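Local coordinates for galactose mutarotase-like protein (Clostridium acetobutylicum, PDB 3OS7) that probably binds carbohydrate and may interconvert the anomers of aldose sugars, as aldose 1-epimerases do, at residues 34-39 / 60-65; 52-57 / 70-75; 186-191 / 298-303. One frame throughout, in Å; residues are numbered along the deposited sequence.

Contact 1 of 3, residues 34-39 / 60-65; sequences PDVGGN and LKFEDF
Val36 meets two phenylalanines of the short helix that begins at Phe62, and apolar packing makes up nearly the whole contact. Val36 CG2 reaches mainly the far end of the Phe62 ring, 3.5 Å from Phe62 CE1 and equally close to CZ, so that methyl and ring meet tip to tip, though it also lies near Phe65 CD2. Val36 CG1, anti to the backbone N (chi1 -173°), packs on Phe65 and comes within 3.7 Å of Phe65 CE2. Val36 CB lies against the same ring atom, 3.6 Å from Phe65 CE2. A beta-branched residue suits this place, since one CB carries two methyls that can serve two rings. Phe62 and Phe65 are three positions apart, little less than one helical turn, which lets both rings reach the same loop. Asp35 adds only its CB, at the edge of the Phe62 ring.

No hydrogen bond crosses between the segments. Asn39 ND2 approaches Phe65 CZ at 4.2 Å, but its amide is engaged elsewhere: ND2 donates to Tyr72 O and OD1 accepts from Leu74 N. The carboxylate of Asp35 is likewise bonded to His18 through OD2.

Backbone bonds shape each side separately. Gly37 and Gly38 both have positive phi, readily adopted by residues without a side chain, and Asn39 N returns to Val36 O at 3.2 Å. Gly38 and Asn39 together face Ile33 in a G1 beta bulge. In the other segment, Lys61 is the N-cap residue, and its O accepts from Phe65 N at 3.1 Å.

The turn joins strands 28-33 and 39-45 of an antiparallel sheet, and helix 62-67 lies against it; His18 stacks on Phe62, Trp15 meets the Phe65 ring, and Pro69 touches Val36.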
loop_
_atom_site.group_PDB
_atom_site.type_symbol
_atom_site.label_atom_id
_atom_site.label_comp_id
_atom_site.label_asym_id
_atom_site.label_seq_id
_atom_site.Cartn_x
_atom_site.Cartn_y
_atom_site.Cartn_z
ATOM N N PRO A 34 -8.908 7.536 10.532
ATOM C CA PRO A 34 -10.109 7.072 9.833
ATOM C C PRO A 34 -10.669 8.050 8.796
ATOM O O PRO A 34 -11.014 7.620 7.686
ATOM C CB PRO A 34 -11.099 6.805 10.969
ATOM C CG PRO A 34 -10.230 6.505 12.144
ATOM C CD PRO A 34 -9.031 7.398 11.989
ATOM N N ASP A 35 -10.687 9.343 9.118
ATOM C CA ASP A 35 -11.213 10.364 8.207
ATOM C C ASP A 35 -10.488 10.521 6.868
ATOM O O ASP A 35 -11.061 11.062 5.928
ATOM C CB ASP A 35 -11.204 11.732 8.883
ATOM C CG ASP A 35 -12.435 11.965 9.765
ATOM O OD1 ASP A 35 -13.402 11.190 9.669
ATOM O OD2 ASP A 35 -12.427 12.929 10.546
ATOM N N VAL A 36 -9.227 10.083 6.791
ATOM C CA VAL A 36 -8.506 10.092 5.532
ATOM C C VAL A 36 -8.003 8.663 5.189
ATOM O O VAL A 36 -6.877 8.275 5.502
ATOM C CB VAL A 36 -7.366 11.131 5.515
ATOM C CG1 VAL A 36 -6.757 11.217 4.146
ATOM C CG2 VAL A 36 -7.880 12.551 5.965
ATOM N N GLY A 37 -8.862 7.897 4.546
ATOM C CA GLY A 37 -8.463 6.602 3.986
ATOM C C GLY A 37 -8.188 5.509 4.978
ATOM O O GLY A 37 -7.641 4.464 4.597
ATOM N N GLY A 38 -8.556 5.700 6.245
ATOM C CA GLY A 38 -8.125 4.753 7.286
ATOM C C GLY A 38 -6.624 4.550 7.231
ATOM O O GLY A 38 -6.116 3.443 7.447
ATOM N N ASN A 39 -5.900 5.647 6.991
ATOM C CA ASN A 39 -4.468 5.572 6.729
ATOM C C ASN A 39 -3.711 5.443 8.050
ATOM O O ASN A 39 -3.828 6.299 8.921
ATOM C CB ASN A 39 -4.046 6.826 5.953
ATOM C CG ASN A 39 -2.621 6.752 5.420
ATOM O OD1 ASN A 39 -1.724 6.204 6.074
ATOM N ND2 ASN A 39 -2.394 7.374 4.244
ATOM N N LEU A 60 1.933 20.286 8.598
ATOM C CA LEU A 60 1.073 19.954 7.457
ATOM C C LEU A 60 -0.371 20.149 7.847
ATOM O O LEU A 60 -0.821 19.611 8.862
ATOM C CB LEU A 60 1.269 18.496 6.997
ATOM C CG LEU A 60 0.577 18.124 5.687
ATOM C CD1 LEU A 60 1.296 18.808 4.538
ATOM C CD2 LEU A 60 0.543 16.605 5.452
ATOM N N LYS A 61 -1.108 20.913 7.048
ATOM C CA LYS A 61 -2.525 21.125 7.295
ATOM C C LYS A 61 -3.337 19.903 6.927
ATOM O O LYS A 61 -3.011 19.202 5.980
ATOM C CB LYS A 61 -3.042 22.335 6.491
ATOM C CG LYS A 61 -2.412 23.653 6.889
ATOM C CD LYS A 61 -3.193 24.854 6.370
ATOM C CE LYS A 61 -3.256 24.913 4.863
ATOM N NZ LYS A 61 -3.718 26.264 4.374
ATOM N N PHE A 62 -4.440 19.693 7.639
ATOM C CA PHE A 62 -5.329 18.578 7.366
ATOM C C PHE A 62 -5.704 18.516 5.893
ATOM O O PHE A 62 -5.658 17.462 5.279
ATOM C CB PHE A 62 -6.611 18.652 8.200
ATOM C CG PHE A 62 -7.572 17.550 7.895
ATOM C CD1 PHE A 62 -7.384 16.283 8.432
ATOM C CD2 PHE A 62 -8.634 17.749 7.015
ATOM C CE1 PHE A 62 -8.259 15.262 8.140
ATOM C CE2 PHE A 62 -9.524 16.722 6.725
ATOM C CZ PHE A 62 -9.329 15.474 7.289
ATOM N N GLU A 63 -6.089 19.653 5.337
ATOM C CA GLU A 63 -6.589 19.691 3.982
ATOM C C GLU A 63 -5.538 19.267 2.947
ATOM O O GLU A 63 -5.882 18.608 1.967
ATOM C CB GLU A 63 -7.085 21.101 3.654
ATOM C CG GLU A 63 -8.104 21.126 2.546
ATOM C CD GLU A 63 -9.386 20.378 2.894
ATOM O OE1 GLU A 63 -9.666 20.146 4.100
ATOM O OE2 GLU A 63 -10.122 20.027 1.945
ATOM N N ASP A 64 -4.278 19.628 3.186
ATOM C CA ASP A 64 -3.156 19.252 2.321
ATOM C C ASP A 64 -2.840 17.762 2.444
ATOM O O ASP A 64 -2.451 17.142 1.458
ATOM C CB ASP A 64 -1.908 20.069 2.633
ATOM C CG ASP A 64 -2.088 21.562 2.320
ATOM O OD1 ASP A 64 -2.840 21.883 1.386
ATOM O OD2 ASP A 64 -1.504 22.404 3.032
ATOM N N PHE A 65 -3.063 17.194 3.630
ATOM C CA PHE A 65 -2.993 15.747 3.808
ATOM C C PHE A 65 -4.130 15.054 3.044
ATOM O O PHE A 65 -3.885 14.171 2.203
ATOM C CB PHE A 65 -3.019 15.372 5.285
ATOM C CG PHE A 65 -3.035 13.878 5.535
ATOM C CD1 PHE A 65 -2.079 13.043 4.949
ATOM C CD2 PHE A 65 -4.001 13.311 6.334
ATOM C CE1 PHE A 65 -2.092 11.667 5.181
ATOM C CE2 PHE A 65 -4.024 11.928 6.554
ATOM C CZ PHE A 65 -3.072 11.113 5.982
#

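Contact 2 of 3, residues 52-57 / 70-75; sequences ILRTPK and QVYGLP
Arg54 CG stands anti to the backbone N (chi1 -168°), and the chain runs extended from CG to NE, so that NE is carried out alongside the ring of Tyr72, whose own CG is anti to its carbonyl carbon, and the guanidinium comes to lie over that ring. The two flat groups stack almost parallel, with planes 10° apart and centres 4.5 Å from each other. Arg54 NH1 lies above the ring, displaced toward the rim. On the opposite face sits Pro56, whose CG makes a CH-pi contact 4.1 Å from the centroid of the Tyr72 ring. The tyrosine is thus held between a cation and a proline, both well suited to lie on an electron-rich aromatic face.

The stacked guanidinium is also fixed at its edge. Arg54 NH1 donates to Val71 O at 2.9 Å in a nearly straight bond (168° at the hydrogen). Val71 O lies in the guanidinium plane, while the donor stands above the plane of the Val71 carbonyl. A second bond ties backbone to backbone, Gly73 N to Arg54 O at 2.9 Å. Gly73 combines positive phi with strongly negative psi, a conformation that residues with a CB rarely adopt. Beyond it the contact becomes apolar: Leu53 and Leu74 cross at about a right angle, Leu53 CD2 being 3.8 Å from Leu74 CD2. At the other end a water bridges the segments, accepting from Lys57 N at 2.9 Å and lying 2.7 Å from Tyr72 OH.

Arg54 has a second aromatic partner in Tyr297, a cation-pi neighbour. A tartrate, probably from the crystallisation liquor, is hydrogen-bonded to Gln70, so the contact may border a pocket. The Tyr72 face and the Val71 carbonyl probably stabilise the positive charge, and stack and edge bond together restrict the rotation of the guanidinium.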
loop_
_atom_site.group_PDB
_atom_site.type_symbol
_atom_site.label_atom_id
_atom_site.label_comp_id
_atom_site.label_asym_id
_atom_site.label_seq_id
_atom_site.Cartn_x
_atom_site.Cartn_y
_atom_site.Cartn_z
ATOM N N ILE A 52 8.952 3.515 10.900
ATOM C CA ILE A 52 8.893 2.856 9.580
ATOM C C ILE A 52 8.206 3.684 8.492
ATOM O O ILE A 52 8.692 3.776 7.369
ATOM C CB ILE A 52 8.175 1.515 9.689
ATOM C CG1 ILE A 52 8.960 0.566 10.595
ATOM C CG2 ILE A 52 7.911 0.914 8.280
ATOM C CD1 ILE A 52 8.255 -0.780 10.826
ATOM N N LEU A 53 7.046 4.226 8.803
ATOM C CA LEU A 53 6.182 4.850 7.800
ATOM C C LEU A 53 6.349 6.365 7.788
ATOM O O LEU A 53 6.453 7.003 8.842
ATOM C CB LEU A 53 4.687 4.548 8.048
ATOM C CG LEU A 53 4.285 3.077 7.953
ATOM C CD1 LEU A 53 2.882 2.801 8.511
ATOM C CD2 LEU A 53 4.473 2.555 6.501
ATOM N N ARG A 54 6.295 6.927 6.590
ATOM C CA ARG A 54 6.416 8.369 6.441
ATOM C C ARG A 54 5.168 9.039 6.995
ATOM O O ARG A 54 4.073 8.768 6.534
ATOM C CB ARG A 54 6.615 8.743 4.985
ATOM C CG ARG A 54 7.026 10.208 4.848
ATOM C CD ARG A 54 6.763 10.655 3.473
ATOM N NE ARG A 54 7.365 11.942 3.184
ATOM C CZ ARG A 54 6.897 12.804 2.293
ATOM N NH1 ARG A 54 5.821 12.522 1.560
ATOM N NH2 ARG A 54 7.557 13.939 2.094
ATOM N N THR A 55 5.359 9.927 7.974
ATOM C CA THR A 55 4.276 10.542 8.752
ATOM C C THR A 55 4.223 12.051 8.459
ATOM O O THR A 55 5.274 12.691 8.391
ATOM C CB THR A 55 4.536 10.373 10.276
ATOM O OG1 THR A 55 4.866 9.004 10.588
ATOM C CG2 THR A 55 3.332 10.839 11.138
ATOM N N PRO A 56 3.011 12.628 8.333
ATOM C CA PRO A 56 2.894 14.091 8.226
ATOM C C PRO A 56 3.622 14.846 9.335
ATOM O O PRO A 56 3.541 14.468 10.503
ATOM C CB PRO A 56 1.381 14.330 8.364
ATOM C CG PRO A 56 0.772 13.128 7.784
ATOM C CD PRO A 56 1.691 11.977 8.213
ATOM N N LYS A 57 4.324 15.903 8.963
ATOM C CA LYS A 57 4.949 16.804 9.946
ATOM C C LYS A 57 3.891 17.659 10.628
ATOM O O LYS A 57 2.801 17.830 10.085
ATOM C CB LYS A 57 5.951 17.717 9.249
ATOM C CG LYS A 57 7.175 16.984 8.760
ATOM C CD LYS A 57 7.973 17.823 7.774
ATOM C CE LYS A 57 9.173 17.032 7.249
ATOM N NZ LYS A 57 10.173 16.763 8.339
ATOM N N GLN A 70 -1.564 9.921 -0.449
ATOM C CA GLN A 70 -0.827 8.792 -0.972
ATOM C C GLN A 70 0.697 8.822 -0.773
ATOM O O GLN A 70 1.351 7.815 -1.025
ATOM C CB GLN A 70 -1.122 8.584 -2.456
ATOM C CG GLN A 70 -0.702 9.711 -3.371
ATOM C CD GLN A 70 -1.808 10.676 -3.589
ATOM O OE1 GLN A 70 -2.698 10.781 -2.762
ATOM N NE2 GLN A 70 -1.758 11.421 -4.700
ATOM N N VAL A 71 1.255 9.963 -0.368
ATOM C CA VAL A 71 2.685 10.075 -0.061
ATOM C C VAL A 71 3.025 9.930 1.429
ATOM O O VAL A 71 4.147 10.190 1.828
ATOM C CB VAL A 71 3.270 11.359 -0.642
ATOM C CG1 VAL A 71 3.120 11.310 -2.128
ATOM C CG2 VAL A 71 2.636 12.634 -0.025
ATOM N N TYR A 72 2.047 9.473 2.233
ATOM C CA TYR A 72 2.245 9.138 3.624
ATOM C C TYR A 72 1.619 7.783 4.001
ATOM O O TYR A 72 0.575 7.370 3.486
ATOM C CB TYR A 72 1.597 10.185 4.529
ATOM C CG TYR A 72 2.230 11.551 4.376
ATOM C CD1 TYR A 72 3.444 11.841 5.001
ATOM C CD2 TYR A 72 1.618 12.537 3.611
ATOM C CE1 TYR A 72 4.052 13.113 4.853
ATOM C CE2 TYR A 72 2.193 13.793 3.474
ATOM C CZ TYR A 72 3.405 14.073 4.083
ATOM O OH TYR A 72 3.969 15.326 3.933
ATOM N N GLY A 73 2.261 7.129 4.945
ATOM C CA GLY A 73 1.674 5.953 5.617
ATOM C C GLY A 73 1.295 4.807 4.678
ATOM O O GLY A 73 2.072 4.425 3.777
ATOM N N LEU A 74 0.092 4.260 4.887
ATOM C CA LEU A 74 -0.409 3.107 4.130
ATOM C C LEU A 74 -1.719 3.490 3.406
ATOM O O LEU A 74 -2.822 3.231 3.912
ATOM C CB LEU A 74 -0.639 1.918 5.072
ATOM C CG LEU A 74 0.581 1.343 5.798
ATOM C CD1 LEU A 74 0.189 0.227 6.738
ATOM C CD2 LEU A 74 1.585 0.826 4.759
ATOM N N PRO A 75 -1.607 4.133 2.245
ATOM C CA PRO A 75 -2.774 4.529 1.447
ATOM C C PRO A 75 -3.325 3.372 0.632
ATOM O O PRO A 75 -2.671 2.886 -0.285
ATOM C CB PRO A 75 -2.218 5.606 0.508
ATOM C CG PRO A 75 -0.769 5.806 0.952
ATOM C CD PRO A 75 -0.358 4.546 1.586
HETATM O O HOH W 1 4.605 16.603 6.179
#

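Contact 3 of 3, residues 186-191 / 298-303; sequences SAFNVP and ACIEPQ
Ala187 and Cys299 form a non-hydrogen-bonded pair where strands 178-189 and 297-303 run antiparallel, part of the beta-supersandwich characteristic of galactose mutarotase-like proteins. The neighbouring pair, Phe188 with Ala298, is hydrogen-bonded in both directions: Phe188 N donates to Ala298 O at 2.8 Å, and Ala298 N to Phe188 O at 3.0 Å. On the other side of the Ala187-Cys299 pair, Ile300 N donates to Ser186 O at 2.9 Å. The same oxygen receives a CA-H...O contact from Cys299 CA at 3.1 Å.

Side chains sort to the two faces. On that of Ala187 and Cys299, a small methyl meets a sulfur, Ala187 CB lying 4.0 Å from Cys299 SG. On the face of Phe188 and Ala298, the Phe188 ring crosses the Ile300 side chain at about a right angle, with Phe188 CE2 3.9 Å from Ile300 CB. Just past the end of the strand, Val190 CG2 packs near Ala298 CB at 4.3 Å; the small alanine side chain suits a position so close to the valine. Tyr277 meets the Phe188 ring and bonds Ser186 OG through its hydroxyl, while Trp289 touches Cys299 from strand 285-289.

A tartrate, probably from the crystallisation liquor, lies about 5 Å from the Glu301 side chain, placing this pairing beside a possible ligand pocket. The pairing is held by its three backbone bonds, with small and apolar side chains packing on both faces, while Ile300 O, close to Ser186 CB, stays buried without a partner in the model.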
loop_
_atom_site.group_PDB
_atom_site.type_symbol
_atom_site.label_atom_id
_atom_site.label_comp_id
_atom_site.label_asym_id
_atom_site.label_seq_id
_atom_site.Cartn_x
_atom_site.Cartn_y
_atom_site.Cartn_z
ATOM N N SER A 186 2.278 2.537 -0.287
ATOM C CA SER A 186 2.944 2.605 1.010
ATOM C C SER A 186 4.239 3.442 1.005
ATOM O O SER A 186 5.132 3.223 0.181
ATOM C CB SER A 186 3.242 1.175 1.461
ATOM O OG SER A 186 2.077 0.376 1.302
ATOM N N ALA A 187 4.324 4.376 1.951
ATOM C CA ALA A 187 5.395 5.384 2.017
ATOM C C ALA A 187 6.322 5.145 3.205
ATOM O O ALA A 187 5.890 5.233 4.364
ATOM C CB ALA A 187 4.782 6.794 2.094
ATOM N N PHE A 188 7.580 4.828 2.902
ATOM C CA PHE A 188 8.578 4.448 3.890
ATOM C C PHE A 188 9.637 5.510 4.125
ATOM O O PHE A 188 10.161 6.076 3.180
ATOM C CB PHE A 188 9.279 3.163 3.438
ATOM C CG PHE A 188 8.375 1.967 3.474
ATOM C CD1 PHE A 188 8.215 1.254 4.640
ATOM C CD2 PHE A 188 7.657 1.586 2.362
ATOM C CE1 PHE A 188 7.348 0.168 4.687
ATOM C CE2 PHE A 188 6.802 0.519 2.415
ATOM C CZ PHE A 188 6.658 -0.184 3.589
ATOM N N ASN A 189 9.990 5.689 5.390
ATOM C CA ASN A 189 11.093 6.556 5.763
ATOM C C ASN A 189 12.415 5.923 5.298
ATOM O O ASN A 189 12.694 4.781 5.611
ATOM C CB ASN A 189 11.128 6.753 7.280
ATOM C CG ASN A 189 10.010 7.625 7.787
ATOM O OD1 ASN A 189 9.691 8.671 7.198
ATOM N ND2 ASN A 189 9.416 7.222 8.903
ATOM N N VAL A 190 13.226 6.693 4.570
ATOM C CA VAL A 190 14.571 6.276 4.209
ATOM C C VAL A 190 15.516 7.476 4.451
ATOM O O VAL A 190 15.595 8.362 3.620
ATOM C CB VAL A 190 14.654 5.824 2.723
ATOM C CG1 VAL A 190 16.044 5.340 2.390
ATOM C CG2 VAL A 190 13.601 4.737 2.381
ATOM N N PRO A 191 16.215 7.522 5.594
ATOM C CA PRO A 191 16.369 6.523 6.622
ATOM C C PRO A 191 15.180 6.428 7.586
ATOM O O PRO A 191 14.382 7.357 7.703
ATOM C CB PRO A 191 17.614 7.018 7.381
ATOM C CG PRO A 191 17.469 8.466 7.363
ATOM C CD PRO A 191 16.945 8.765 5.962
ATOM N N ALA A 298 10.630 6.587 0.264
ATOM C CA ALA A 298 10.352 5.876 -0.961
ATOM C C ALA A 298 9.042 5.139 -0.790
ATOM O O ALA A 298 8.723 4.684 0.308
ATOM C CB ALA A 298 11.493 4.905 -1.340
ATOM N N CYS A 299 8.292 5.053 -1.881
ATOM C CA CYS A 299 7.091 4.240 -1.939
ATOM C C CYS A 299 7.324 2.855 -2.540
ATOM O O CYS A 299 7.926 2.693 -3.612
ATOM C CB CYS A 299 5.997 4.934 -2.703
ATOM S SG CYS A 299 5.437 6.459 -1.825
ATOM N N ILE A 300 6.793 1.866 -1.841
ATOM C CA ILE A 300 6.897 0.458 -2.238
ATOM C C ILE A 300 5.466 -0.052 -2.256
ATOM O O ILE A 300 4.832 -0.174 -1.202
ATOM C CB ILE A 300 7.793 -0.333 -1.258
ATOM C CG1 ILE A 300 9.213 0.229 -1.253
ATOM C CG2 ILE A 300 7.816 -1.829 -1.669
ATOM C CD1 ILE A 300 10.148 -0.429 -0.168
ATOM N N GLU A 301 4.955 -0.304 -3.462
ATOM C CA GLU A 301 3.528 -0.298 -3.744
ATOM C C GLU A 301 3.040 -1.658 -4.281
ATOM O O GLU A 301 3.033 -1.877 -5.473
ATOM C CB GLU A 301 3.214 0.813 -4.739
ATOM C CG GLU A 301 3.855 2.199 -4.400
ATOM C CD GLU A 301 3.551 3.271 -5.466
ATOM O OE1 GLU A 301 2.606 3.085 -6.246
ATOM O OE2 GLU A 301 4.263 4.288 -5.540
ATOM N N PRO A 302 2.602 -2.541 -3.382
ATOM C CA PRO A 302 2.072 -3.821 -3.816
ATOM C C PRO A 302 0.741 -3.660 -4.519
ATOM O O PRO A 302 -0.030 -2.761 -4.170
ATOM C CB PRO A 302 1.913 -4.593 -2.521
ATOM C CG PRO A 302 1.756 -3.586 -1.477
ATOM C CD PRO A 302 2.577 -2.408 -1.905
ATOM N N GLN A 303 0.487 -4.538 -5.487
ATOM C CA GLN A 303 -0.757 -4.527 -6.266
ATOM C C GLN A 303 -1.191 -5.940 -6.580
ATOM O O GLN A 303 -0.352 -6.802 -6.804
ATOM C CB GLN A 303 -0.583 -3.768 -7.613
ATOM C CG GLN A 303 0.078 -2.432 -7.525
ATOM C CD GLN A 303 0.107 -1.628 -8.824
ATOM O OE1 GLN A 303 0.344 -0.427 -8.792
ATOM N NE2 GLN A 303 -0.147 -2.269 -9.955
#

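In the fold
From the N terminus, the turn at 34-39 comes first, followed by strand 39-45 and the loop segment 52-57. Contact 1 closes when helix 62-67 folds back on that turn; contact 2 closes when 70-75 returns to 52-57. The two cross, their segments alternating along the chain, and Asn39 joins them physically through its side-chain amide. Contact 3 follows in series, spanning 106 residues to pair two strands far apart in sequence. It touches contact 2 through Ala187, which bonds Arg54 N and Gly73 O, but not contact 1. Contact 2 thus connects the N-terminal sheet and helix 62-67 to the strands of contact 3.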